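Local structure of sulfate transporter/antisigma-factor antagonist STAS (Planctomyces limnophilus, 3T6O) at residues Arg71-Ile76 with Asp103-Arg108. The protein probably acts as an anti-sigma factor antagonist, a STAS-domain protein of the kind that regulates transcription by relieving sigma factor inhibition. Sequence-based numbering, arbitrary orientation.
Sequences RGWKRI and DEVWPR
Trp106 drives the N-H corner of its indole into one face of Trp73, with NE1 3.3 Å from Trp73 CG. The two five-membered rings form an edge-to-face pair, centroids 4.6 Å apart and planes at 67°, with NE1 of Trp106 offset toward the rim of the Trp73 ring. Trp73 holds its CG anti to the backbone N (chi1 166°), which carries the indole off helix 63-76 to meet this edge. The arrangement ties one of the helices of the STAS alpha/beta domain to the loop between helix 91-97 and strand 108-109, outermost in this chain's sheet; Trp106 also meets the ring of Phe84 on strand 83-87. Beside this tight, buried junction the touch of the partly exposed Val105 is looser: a single methyl, CG2, comes in obliquely near the CE2-CZ2 bond, 3.8 Å from Trp73 CZ2. Replacing Trp73 with alanine is likely to leave the Trp106 N-H edge without its aromatic face and open a gap beside Val105. A second subunit adjoins this side, its Val105 and Trp73 packing reciprocally against Trp73 and Val105 here, and its Lys74 forming a salt bridge with the neighbouring Glu104.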
loop_
_atom_site.group_PDB
_atom_site.type_symbol
_atom_site.label_atom_id
_atom_site.label_comp_id
_atom_site.label_asym_id
_atom_site.label_seq_id
_atom_site.Cartn_x
_atom_site.Cartn_y
_atom_site.Cartn_z
ATOM N N ARG A 71 -5.216 9.034 -2.138
ATOM C CA ARG A 71 -6.503 8.617 -1.576
ATOM C C ARG A 71 -7.602 9.583 -1.936
ATOM O O ARG A 71 -8.734 9.169 -2.214
ATOM C CB ARG A 71 -6.450 8.440 -0.052
ATOM C CG ARG A 71 -5.521 7.366 0.407
ATOM C CD ARG A 71 -5.397 7.364 1.935
ATOM N NE ARG A 71 -6.629 6.928 2.529
ATOM C CZ ARG A 71 -6.974 7.061 3.809
ATOM N NH1 ARG A 71 -6.163 7.665 4.671
ATOM N NH2 ARG A 71 -8.141 6.561 4.225
ATOM N N GLY A 72 -7.297 10.863 -1.887
ATOM C CA GLY A 72 -8.248 11.904 -2.275
ATOM C C GLY A 72 -8.557 11.772 -3.752
ATOM O O GLY A 72 -9.713 11.731 -4.162
ATOM N N TRP A 73 -7.510 11.672 -4.550
ATOM C CA TRP A 73 -7.688 11.574 -5.989
ATOM C C TRP A 73 -8.542 10.375 -6.398
ATOM O O TRP A 73 -9.393 10.510 -7.276
ATOM C CB TRP A 73 -6.315 11.590 -6.692
ATOM C CG TRP A 73 -6.352 11.172 -8.129
ATOM C CD1 TRP A 73 -6.839 11.878 -9.197
ATOM C CD2 TRP A 73 -5.870 9.946 -8.641
ATOM N NE1 TRP A 73 -6.688 11.156 -10.350
ATOM C CE2 TRP A 73 -6.114 9.950 -10.035
ATOM C CE3 TRP A 73 -5.307 8.813 -8.051
ATOM C CZ2 TRP A 73 -5.790 8.870 -10.849
ATOM C CZ3 TRP A 73 -4.973 7.729 -8.865
ATOM C CH2 TRP A 73 -5.208 7.770 -10.250
ATOM N N LYS A 74 -8.332 9.203 -5.753
ATOM C CA LYS A 74 -9.110 7.994 -6.081
ATOM C C LYS A 74 -10.612 8.178 -5.807
ATOM O O LYS A 74 -11.470 7.551 -6.455
ATOM C CB LYS A 74 -8.593 6.768 -5.288
ATOM C CG LYS A 74 -7.245 6.253 -5.751
ATOM C CD LYS A 74 -6.811 4.995 -5.013
ATOM C CE LYS A 74 -5.362 4.659 -5.376
ATOM N NZ LYS A 74 -4.730 3.498 -4.680
ATOM N N ARG A 75 -10.921 9.010 -4.829
ATOM C CA ARG A 75 -12.301 9.302 -4.513
ATOM C C ARG A 75 -12.962 10.144 -5.588
ATOM O O ARG A 75 -14.157 10.004 -5.821
ATOM C CB ARG A 75 -12.437 9.983 -3.135
ATOM C CG ARG A 75 -12.447 8.961 -2.007
ATOM C CD ARG A 75 -11.965 9.548 -0.728
ATOM N NE ARG A 75 -12.089 8.625 0.392
ATOM C CZ ARG A 75 -11.224 7.646 0.651
ATOM N NH1 ARG A 75 -10.171 7.457 -0.123
ATOM N NH2 ARG A 75 -11.397 6.889 1.701
ATOM N N ILE A 76 -12.218 11.018 -6.239
ATOM C CA ILE A 76 -12.857 11.844 -7.253
ATOM C C ILE A 76 -12.591 11.422 -8.713
ATOM O O ILE A 76 -13.315 11.849 -9.600
ATOM C CB ILE A 76 -12.548 13.312 -7.029
ATOM C CG1 ILE A 76 -11.227 13.690 -7.591
ATOM C CG2 ILE A 76 -12.612 13.753 -5.486
ATOM C CD1 ILE A 76 -11.077 15.150 -7.517
ATOM N N ASP A 103 1.558 12.318 -10.329
ATOM C CA ASP A 103 1.211 13.709 -10.575
ATOM C C ASP A 103 1.181 14.070 -12.061
ATOM O O ASP A 103 0.717 15.146 -12.408
ATOM C CB ASP A 103 2.163 14.633 -9.820
ATOM C CG ASP A 103 3.565 14.548 -10.328
ATOM O OD1 ASP A 103 4.068 13.436 -10.487
ATOM O OD2 ASP A 103 4.163 15.605 -10.593
ATOM N N GLU A 104 1.622 13.165 -12.931
ATOM C CA GLU A 104 1.438 13.359 -14.349
ATOM C C GLU A 104 -0.021 13.378 -14.707
ATOM O O GLU A 104 -0.358 13.838 -15.773
ATOM C CB GLU A 104 2.126 12.260 -15.144
ATOM C CG GLU A 104 3.654 12.243 -15.039
ATOM C CD GLU A 104 4.286 13.361 -15.837
ATOM O OE1 GLU A 104 4.193 13.323 -17.091
ATOM O OE2 GLU A 104 4.868 14.274 -15.206
ATOM N N VAL A 105 -0.904 12.907 -13.832
ATOM C CA VAL A 105 -2.331 13.040 -14.078
ATOM C C VAL A 105 -2.972 14.172 -13.265
ATOM O O VAL A 105 -4.161 14.362 -13.298
ATOM C CB VAL A 105 -3.074 11.671 -13.880
ATOM C CG1 VAL A 105 -2.244 10.531 -14.474
ATOM C CG2 VAL A 105 -3.359 11.374 -12.445
ATOM N N TRP A 106 -2.183 14.924 -12.504
ATOM C CA TRP A 106 -2.705 16.067 -11.750
ATOM C C TRP A 106 -2.153 17.362 -12.410
ATOM O O TRP A 106 -0.930 17.604 -12.397
ATOM C CB TRP A 106 -2.231 16.000 -10.309
ATOM C CG TRP A 106 -2.604 14.780 -9.567
ATOM C CD1 TRP A 106 -3.641 13.930 -9.823
ATOM C CD2 TRP A 106 -1.972 14.296 -8.406
ATOM N NE1 TRP A 106 -3.683 12.939 -8.888
ATOM C CE2 TRP A 106 -2.671 13.149 -7.995
ATOM C CE3 TRP A 106 -0.878 14.724 -7.660
ATOM C CZ2 TRP A 106 -2.280 12.401 -6.902
ATOM C CZ3 TRP A 106 -0.501 14.007 -6.571
ATOM C CH2 TRP A 106 -1.196 12.848 -6.194
ATOM N N PRO A 107 -3.013 18.124 -13.083
ATOM C CA PRO A 107 -2.482 19.360 -13.667
ATOM C C PRO A 107 -1.916 20.232 -12.565
ATOM O O PRO A 107 -2.503 20.316 -11.479
ATOM C CB PRO A 107 -3.697 19.998 -14.307
ATOM C CG PRO A 107 -4.846 19.180 -13.938
ATOM C CD PRO A 107 -4.411 17.894 -13.463
ATOM N N ARG A 108 -0.741 20.802 -12.811
ATOM C CA ARG A 108 -0.141 21.719 -11.876
ATOM C C ARG A 108 -0.028 23.158 -12.456
ATOM O O ARG A 108 0.346 23.346 -13.612
ATOM C CB ARG A 108 1.201 21.191 -11.447
ATOM C CG ARG A 108 1.957 22.142 -10.509
ATOM C CD ARG A 108 3.117 21.400 -9.876
ATOM N NE ARG A 108 4.148 21.089 -10.846
ATOM C CZ ARG A 108 5.095 21.923 -11.257
ATOM N NH1 ARG A 108 5.139 23.198 -10.838
ATOM N NH2 ARG A 108 5.994 21.476 -12.130
#